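Long-range contact in ubiquitin-conjugating enzyme E2, putative (Trypanosoma cruzi, PDB 4DS2), which probably takes part in ubiquitin transfer as a member of the E2 conjugating-enzyme family: residues Ile13-Val24 with Ile41-Trp52. Residues are numbered along the deposited sequence; the frame is centred on the assembly and turned at random.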
ATOM      1  N   ILE A  13      -5.889 -16.881  -3.717  1.00 33.52           N
ATOM      2  CA  ILE A  13      -6.266 -15.515  -4.011  1.00 32.24           C
ATOM      3  C   ILE A  13      -7.707 -15.291  -3.501  1.00 34.32           C
ATOM      4  O   ILE A  13      -8.007 -14.252  -2.863  1.00 33.30           O
ATOM      5  CB  ILE A  13      -6.217 -15.177  -5.524  1.00 30.40           C
ATOM      6  CG1 ILE A  13      -4.791 -15.239  -6.095  1.00 30.05           C
ATOM      7  CG2 ILE A  13      -6.750 -13.778  -5.770  1.00 29.70           C
ATOM      8  CD1 ILE A  13      -4.701 -14.911  -7.565  1.00 28.52           C
ATOM      9  N   ILE A  14      -8.588 -16.249  -3.840  1.00 33.96           N
ATOM     10  CA  ILE A  14     -10.003 -16.233  -3.469  1.00 33.46           C
ATOM     11  C   ILE A  14     -10.134 -16.296  -1.932  1.00 36.17           C
ATOM     12  O   ILE A  14     -10.829 -15.450  -1.324  1.00 34.95           O
ATOM     13  CB  ILE A  14     -10.752 -17.413  -4.147  1.00 32.98           C
ATOM     14  CG1 ILE A  14     -10.850 -17.184  -5.665  1.00 32.72           C
ATOM     15  CG2 ILE A  14     -12.129 -17.605  -3.549  1.00 33.50           C
ATOM     16  CD1 ILE A  14     -10.970 -18.420  -6.534  1.00 33.07           C
ATOM     17  N   LYS A  15      -9.429 -17.258  -1.303  1.00 39.30           N
ATOM     18  CA  LYS A  15      -9.400 -17.361   0.177  1.00 40.72           C
ATOM     19  C   LYS A  15      -8.937 -16.035   0.843  1.00 39.33           C
ATOM     20  O   LYS A  15      -9.581 -15.561   1.795  1.00 37.59           O
ATOM     21  CB  LYS A  15      -8.528 -18.530   0.635  1.00 42.92           C
ATOM     22  CG  LYS A  15      -8.572 -18.817   2.152  1.00 47.16           C
ATOM     23  CD  LYS A  15      -7.165 -18.875   2.799  1.00 49.48           C
ATOM     24  CE  LYS A  15      -7.185 -19.407   4.245  1.00 53.30           C
ATOM     25  NZ  LYS A  15      -5.863 -19.565   4.949  1.00 54.94           N
ATOM     26  N   ASP A  16      -7.860 -15.432   0.325  1.00 36.81           N
ATOM     27  CA  ASP A  16      -7.393 -14.118   0.829  1.00 37.34           C
ATOM     28  C   ASP A  16      -8.282 -12.918   0.538  1.00 36.88           C
ATOM     29  O   ASP A  16      -8.270 -11.976   1.328  1.00 38.54           O
ATOM     30  CB  ASP A  16      -5.997 -13.778   0.333  1.00 36.46           C
ATOM     31  CG  ASP A  16      -4.935 -14.670   0.936  1.00 38.28           C
ATOM     32  OD1 ASP A  16      -5.262 -15.662   1.631  1.00 39.29           O
ATOM     33  OD2 ASP A  16      -3.747 -14.391   0.702  1.00 38.76           O
ATOM     34  N   LEU A  17      -9.044 -12.934  -0.562  1.00 35.18           N
ATOM     35  CA  LEU A  17     -10.009 -11.865  -0.837  1.00 33.27           C
ATOM     36  C   LEU A  17     -11.174 -11.970   0.166  1.00 34.88           C
ATOM     37  O   LEU A  17     -11.529 -10.988   0.808  1.00 34.75           O
ATOM     38  CB  LEU A  17     -10.504 -11.925  -2.287  1.00 31.90           C
ATOM     39  CG  LEU A  17     -11.524 -10.844  -2.694  1.00 32.15           C
ATOM     40  CD1 LEU A  17     -11.156  -9.448  -2.180  1.00 31.99           C
ATOM     41  CD2 LEU A  17     -11.690 -10.896  -4.202  1.00 31.24           C
ATOM     42  N   LYS A  18     -11.741 -13.172   0.313  1.00 35.79           N
ATOM     43  CA  LYS A  18     -12.783 -13.430   1.321  1.00 36.95           C
ATOM     44  C   LYS A  18     -12.334 -12.968   2.700  1.00 38.53           C
ATOM     45  O   LYS A  18     -13.136 -12.451   3.483  1.00 39.84           O
ATOM     46  CB  LYS A  18     -13.123 -14.917   1.377  1.00 37.22           C
ATOM     47  CG  LYS A  18     -13.722 -15.467   0.100  1.00 36.52           C
ATOM     48  CD  LYS A  18     -14.045 -16.965   0.187  1.00 37.79           C
ATOM     49  CE  LYS A  18     -14.586 -17.550  -1.125  1.00 36.90           C
ATOM     50  NZ  LYS A  18     -15.872 -18.344  -0.987  1.00 38.89           N
ATOM     51  N   LEU A  19     -11.046 -13.157   3.003  1.00 39.77           N
ATOM     52  CA  LEU A  19     -10.516 -12.790   4.341  1.00 42.54           C
ATOM     53  C   LEU A  19     -10.391 -11.272   4.472  1.00 42.60           C
ATOM     54  O   LEU A  19     -10.729 -10.735   5.518  1.00 42.57           O
ATOM     55  CB  LEU A  19      -9.183 -13.486   4.671  1.00 43.15           C
ATOM     56  CG  LEU A  19      -9.314 -14.792   5.500  1.00 46.00           C
ATOM     57  CD1 LEU A  19      -8.001 -15.560   5.582  1.00 47.39           C
ATOM     58  CD2 LEU A  19      -9.825 -14.568   6.917  1.00 49.41           C
ATOM     59  N   LEU A  20      -9.937 -10.595   3.405  1.00 40.91           N
ATOM     60  CA  LEU A  20      -9.865  -9.129   3.408  1.00 40.36           C
ATOM     61  C   LEU A  20     -11.247  -8.473   3.568  1.00 42.45           C
ATOM     62  O   LEU A  20     -11.397  -7.525   4.317  1.00 44.05           O
ATOM     63  CB  LEU A  20      -9.216  -8.614   2.135  1.00 38.18           C
ATOM     64  CG  LEU A  20      -9.072  -7.088   2.056  1.00 37.64           C
ATOM     65  CD1 LEU A  20      -8.265  -6.524   3.211  1.00 37.50           C
ATOM     66  CD2 LEU A  20      -8.407  -6.715   0.733  1.00 36.13           C
ATOM     67  N   LEU A  21     -12.238  -8.991   2.841  1.00 43.26           N
ATOM     68  CA  LEU A  21     -13.611  -8.479   2.849  1.00 43.61           C
ATOM     69  C   LEU A  21     -14.249  -8.613   4.212  1.00 46.33           C
ATOM     70  O   LEU A  21     -14.943  -7.722   4.675  1.00 46.44           O
ATOM     71  CB  LEU A  21     -14.451  -9.243   1.812  1.00 43.06           C
ATOM     72  CG  LEU A  21     -14.095  -8.967   0.340  1.00 39.65           C
ATOM     73  CD1 LEU A  21     -14.901  -9.915  -0.519  1.00 39.63           C
ATOM     74  CD2 LEU A  21     -14.339  -7.512  -0.056  1.00 39.33           C
ATOM     75  N   GLU A  22     -13.979  -9.738   4.856  1.00 48.93           N
ATOM     76  CA  GLU A  22     -14.394  -9.952   6.226  1.00 52.99           C
ATOM     77  C   GLU A  22     -13.791  -8.927   7.219  1.00 56.09           C
ATOM     78  O   GLU A  22     -14.490  -8.424   8.126  1.00 61.51           O
ATOM     79  CB  GLU A  22     -14.075 -11.397   6.603  1.00 54.94           C
ATOM     80  CG  GLU A  22     -14.915 -12.403   5.800  1.00 55.33           C
ATOM     81  CD  GLU A  22     -14.771 -13.853   6.252  1.00 59.42           C
ATOM     82  OE1 GLU A  22     -13.928 -14.136   7.133  1.00 61.57           O
ATOM     83  OE2 GLU A  22     -15.513 -14.716   5.728  1.00 61.40           O
ATOM     84  N   GLU A  23     -12.518  -8.581   7.022  1.00 54.52           N
ATOM     85  CA  GLU A  23     -11.822  -7.616   7.887  1.00 55.73           C
ATOM     86  C   GLU A  23     -12.202  -6.165   7.632  1.00 54.50           C
ATOM     87  O   GLU A  23     -12.306  -5.381   8.569  1.00 56.53           O
ATOM     88  CB  GLU A  23     -10.324  -7.697   7.680  1.00 55.88           C
ATOM     89  CG  GLU A  23      -9.674  -9.009   8.070  1.00 57.03           C
ATOM     90  CD  GLU A  23      -8.319  -9.170   7.379  1.00 58.53           C
ATOM     91  OE1 GLU A  23      -7.939 -10.335   7.092  1.00 56.39           O
ATOM     92  OE2 GLU A  23      -7.639  -8.120   7.116  1.00 59.53           O
ATOM     93  N   VAL A  24     -12.351  -5.818   6.358  1.00 53.19           N
ATOM     94  CA  VAL A  24     -12.810  -4.500   5.939  1.00 54.14           C
ATOM     95  C   VAL A  24     -14.235  -4.155   6.409  1.00 61.69           C
ATOM     96  O   VAL A  24     -14.547  -2.974   6.540  1.00 64.59           O
ATOM     97  CB  VAL A  24     -12.788  -4.350   4.420  1.00 50.00           C
ATOM     98  CG1 VAL A  24     -13.570  -3.114   4.016  1.00 50.20           C
ATOM     99  CG2 VAL A  24     -11.351  -4.257   3.929  1.00 48.51           C
ATOM    100  N   ILE A  41      -8.590   0.623   5.177  1.00 47.94           N
ATOM    101  CA  ILE A  41      -9.060   0.221   3.850  1.00 47.42           C
ATOM    102  C   ILE A  41     -10.573   0.132   3.993  1.00 48.17           C
ATOM    103  O   ILE A  41     -11.056  -0.607   4.847  1.00 51.35           O
ATOM    104  CB  ILE A  41      -8.505  -1.166   3.406  1.00 46.15           C
ATOM    105  CG1 ILE A  41      -6.987  -1.286   3.649  1.00 47.30           C
ATOM    106  CG2 ILE A  41      -8.807  -1.427   1.929  1.00 45.03           C
ATOM    107  CD1 ILE A  41      -6.376  -2.682   3.471  1.00 44.84           C
ATOM    108  N   PHE A  42     -11.313   0.886   3.175  1.00 48.92           N
ATOM    109  CA  PHE A  42     -12.790   0.984   3.278  1.00 50.64           C
ATOM    110  C   PHE A  42     -13.607   0.591   2.008  1.00 51.59           C
ATOM    111  O   PHE A  42     -14.836   0.548   2.060  1.00 53.11           O
ATOM    112  CB  PHE A  42     -13.198   2.388   3.742  1.00 53.81           C
ATOM    113  CG  PHE A  42     -12.979   3.468   2.713  1.00 54.97           C
ATOM    114  CD1 PHE A  42     -11.746   4.101   2.599  1.00 55.06           C
ATOM    115  CD2 PHE A  42     -14.018   3.857   1.856  1.00 56.79           C
ATOM    116  CE1 PHE A  42     -11.532   5.089   1.637  1.00 57.56           C
ATOM    117  CE2 PHE A  42     -13.818   4.847   0.901  1.00 58.17           C
ATOM    118  CZ  PHE A  42     -12.573   5.461   0.789  1.00 58.43           C
ATOM    119  N   SER A  43     -12.936   0.313   0.885  1.00 50.18           N
ATOM    120  CA  SER A  43     -13.574  -0.280  -0.283  1.00 48.55           C
ATOM    121  C   SER A  43     -12.612  -1.217  -0.998  1.00 47.71           C
ATOM    122  O   SER A  43     -11.445  -0.909  -1.172  1.00 51.07           O
ATOM    123  CB  SER A  43     -14.078   0.801  -1.242  1.00 48.46           C
ATOM    124  OG  SER A  43     -14.144   0.310  -2.568  1.00 48.88           O
ATOM    125  N   VAL A  44     -13.128  -2.360  -1.429  1.00 49.24           N
ATOM    126  CA  VAL A  44     -12.378  -3.358  -2.190  1.00 47.24           C
ATOM    127  C   VAL A  44     -13.229  -3.796  -3.373  1.00 46.40           C
ATOM    128  O   VAL A  44     -14.165  -4.557  -3.211  1.00 50.58           O
ATOM    129  CB  VAL A  44     -12.070  -4.621  -1.331  1.00 47.33           C
ATOM    130  CG1 VAL A  44     -11.394  -5.684  -2.180  1.00 45.97           C
ATOM    131  CG2 VAL A  44     -11.219  -4.291  -0.116  1.00 44.00           C
ATOM    132  N   ASP A  45     -12.939  -3.291  -4.559  1.00 46.87           N
ATOM    133  CA  ASP A  45     -13.579  -3.781  -5.799  1.00 45.51           C
ATOM    134  C   ASP A  45     -12.519  -4.723  -6.473  1.00 42.91           C
ATOM    135  O   ASP A  45     -11.343  -4.691  -6.086  1.00 41.15           O
ATOM    136  CB  ASP A  45     -14.057  -2.576  -6.679  1.00 46.43           C
ATOM    137  CG  ASP A  45     -15.277  -1.741  -6.023  1.00 51.17           C
ATOM    138  OD1 ASP A  45     -16.198  -2.289  -5.369  1.00 51.26           O
ATOM    139  OD2 ASP A  45     -15.333  -0.502  -6.165  1.00 50.60           O
ATOM    140  N   THR A  46     -12.908  -5.579  -7.421  1.00 39.93           N
ATOM    141  CA  THR A  46     -11.916  -6.383  -8.190  1.00 37.39           C
ATOM    142  C   THR A  46     -12.130  -6.201  -9.690  1.00 38.11           C
ATOM    143  O   THR A  46     -13.124  -5.599 -10.123  1.00 41.15           O
ATOM    144  CB  THR A  46     -12.031  -7.896  -7.970  1.00 35.48           C
ATOM    145  OG1 THR A  46     -13.210  -8.363  -8.643  1.00 35.61           O
ATOM    146  CG2 THR A  46     -12.100  -8.297  -6.519  1.00 34.10           C
ATOM    147  N   ASP A  47     -11.210  -6.743 -10.475  1.00 35.45           N
ATOM    148  CA  ASP A  47     -11.266  -6.670 -11.928  1.00 35.32           C
ATOM    149  C   ASP A  47     -10.526  -7.923 -12.386  1.00 35.25           C
ATOM    150  O   ASP A  47      -9.335  -7.843 -12.738  1.00 34.13           O
ATOM    151  CB  ASP A  47     -10.538  -5.409 -12.395  1.00 35.99           C
ATOM    152  CG  ASP A  47     -10.291  -5.385 -13.897  1.00 37.14           C
ATOM    153  OD1 ASP A  47     -10.892  -6.178 -14.639  1.00 35.47           O
ATOM    154  OD2 ASP A  47      -9.487  -4.537 -14.335  1.00 39.65           O
ATOM    155  N   THR A  48     -11.214  -9.082 -12.369  1.00 43.33           N
ATOM    156  CA  THR A  48     -10.540 -10.379 -12.403  1.00 41.50           C
ATOM    157  C   THR A  48     -10.145 -10.549 -10.980  1.00 39.41           C
ATOM    158  O   THR A  48     -10.065  -9.554 -10.272  1.00 38.18           O
ATOM    159  CB  THR A  48      -9.321 -10.321 -13.335  1.00 42.42           C
ATOM    160  OG1 THR A  48      -9.781 -10.405 -14.693  1.00 45.02           O
ATOM    161  CG2 THR A  48      -8.413 -11.380 -13.097  1.00 41.28           C
ATOM    162  N   ILE A  49      -9.940 -11.786 -10.516  1.00 38.92           N
ATOM    163  CA  ILE A  49      -9.475 -11.995  -9.127  1.00 36.72           C
ATOM    164  C   ILE A  49      -8.030 -11.552  -8.935  1.00 35.55           C
ATOM    165  O   ILE A  49      -7.552 -11.430  -7.817  1.00 34.98           O
ATOM    166  CB  ILE A  49      -9.643 -13.447  -8.640  1.00 36.62           C
ATOM    167  CG1 ILE A  49      -8.765 -14.426  -9.450  1.00 37.66           C
ATOM    168  CG2 ILE A  49     -11.100 -13.870  -8.738  1.00 37.08           C
ATOM    169  CD1 ILE A  49      -8.678 -15.827  -8.895  1.00 36.55           C
ATOM    170  N   TYR A  50      -7.371 -11.276 -10.050  1.00 37.51           N
ATOM    171  CA  TYR A  50      -5.945 -10.968 -10.128  1.00 38.27           C
ATOM    172  C   TYR A  50      -5.635  -9.510  -9.972  1.00 40.04           C
ATOM    173  O   TYR A  50      -4.464  -9.124  -9.865  1.00 41.72           O
ATOM    174  CB  TYR A  50      -5.384 -11.455 -11.472  1.00 39.52           C
ATOM    175  CG  TYR A  50      -5.396 -12.966 -11.532  1.00 39.25           C
ATOM    176  CD1 TYR A  50      -4.348 -13.710 -10.980  1.00 38.49           C
ATOM    177  CD2 TYR A  50      -6.495 -13.643 -12.035  1.00 39.78           C
ATOM    178  CE1 TYR A  50      -4.378 -15.082 -10.996  1.00 39.31           C
ATOM    179  CE2 TYR A  50      -6.541 -15.014 -12.047  1.00 41.34           C
ATOM    180  CZ  TYR A  50      -5.479 -15.725 -11.531  1.00 40.62           C
ATOM    181  OH  TYR A  50      -5.526 -17.078 -11.578  1.00 42.13           O
ATOM    182  N   ASN A  51      -6.684  -8.707  -9.882  1.00 41.06           N
ATOM    183  CA  ASN A  51      -6.542  -7.317  -9.805  1.00 40.45           C
ATOM    184  C   ASN A  51      -7.550  -6.744  -8.812  1.00 39.76           C
ATOM    185  O   ASN A  51      -8.768  -6.737  -9.047  1.00 39.33           O
ATOM    186  CB  ASN A  51      -6.716  -6.795 -11.191  1.00 44.81           C
ATOM    187  CG  ASN A  51      -5.826  -5.657 -11.434  1.00 48.67           C
ATOM    188  OD1 ASN A  51      -5.887  -4.638 -10.716  1.00 51.86           O
ATOM    189  ND2 ASN A  51      -4.910  -5.841 -12.378  1.00 51.13           N
ATOM    190  N   TRP A  52      -7.044  -6.305  -7.662  1.00 38.59           N
ATOM    191  CA  TRP A  52      -7.907  -5.726  -6.647  1.00 38.95           C
ATOM    192  C   TRP A  52      -7.655  -4.264  -6.589  1.00 38.42           C
ATOM    193  O   TRP A  52      -6.556  -3.862  -6.345  1.00 37.49           O
ATOM    194  CB  TRP A  52      -7.633  -6.292  -5.269  1.00 39.24           C
ATOM    195  CG  TRP A  52      -7.618  -7.793  -5.099  1.00 39.02           C
ATOM    196  CD1 TRP A  52      -7.900  -8.792  -6.032  1.00 39.57           C
ATOM    197  CD2 TRP A  52      -7.351  -8.500  -3.850  1.00 38.52           C
ATOM    198  NE1 TRP A  52      -7.801 -10.029  -5.464  1.00 38.73           N
ATOM    199  CE2 TRP A  52      -7.483  -9.919  -4.147  1.00 38.70           C
ATOM    200  CE3 TRP A  52      -7.036  -8.105  -2.553  1.00 38.12           C
ATOM    201  CZ2 TRP A  52      -7.288 -10.890  -3.174  1.00 38.94           C
ATOM    202  CZ3 TRP A  52      -6.841  -9.087  -1.576  1.00 38.61           C
ATOM    203  CH2 TRP A  52      -6.972 -10.455  -1.889  1.00 39.77           C
TER
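The nearest CA pairs are Ile13-Ile49, Leu21-Val44 and Val24-Phe42. Helix 13-24 runs obliquely antiparallel to strand 41-46, the axes of these short segments 9.0 Å apart at closest approach and their directions 137° from each other. A type I turn from Thr48 to Asn51 then brings Trp52 against the helix. No hydrogen bond joins the segments; the contact is apolar. Its centre is the indole: Leu17 CD1 sits 4.0 Å from the centroid of the six-membered ring of Trp52, almost on the ring normal, a CH-pi contact. Leu17 CG stands anti to its own N (chi1 -180°), which carries CD1 over the ring. The other methyl of Leu17, CD2, reaches Thr46 CG2 at 3.5 Å. Leu20 CD2 approaches the indole obliquely, 3.7 Å from Trp52 CZ3, while the backbone O of Ile13 lies near the ring plane at the edge, by CZ2. Within its own segment, Trp52 NE1 donates to Ile49 O at 2.7 Å, a bent bond (131° at the hydrogen) that tethers the indole to the turn. Val44 splits its methyls: CG1 meets Leu17 CD1, and CG2 meets Leu20 CD2 at 3.8 Å and Val24 CG2. Ile13 CD1 touches Tyr50 CE1, the side chains crossing nearly at right angles. Ile124 of helix 120-132 also packs on Leu20 and Ile41. The arrangement is that of the UBC fold, whose N-terminal helix packs against the first strands of its four-stranded antiparallel meander.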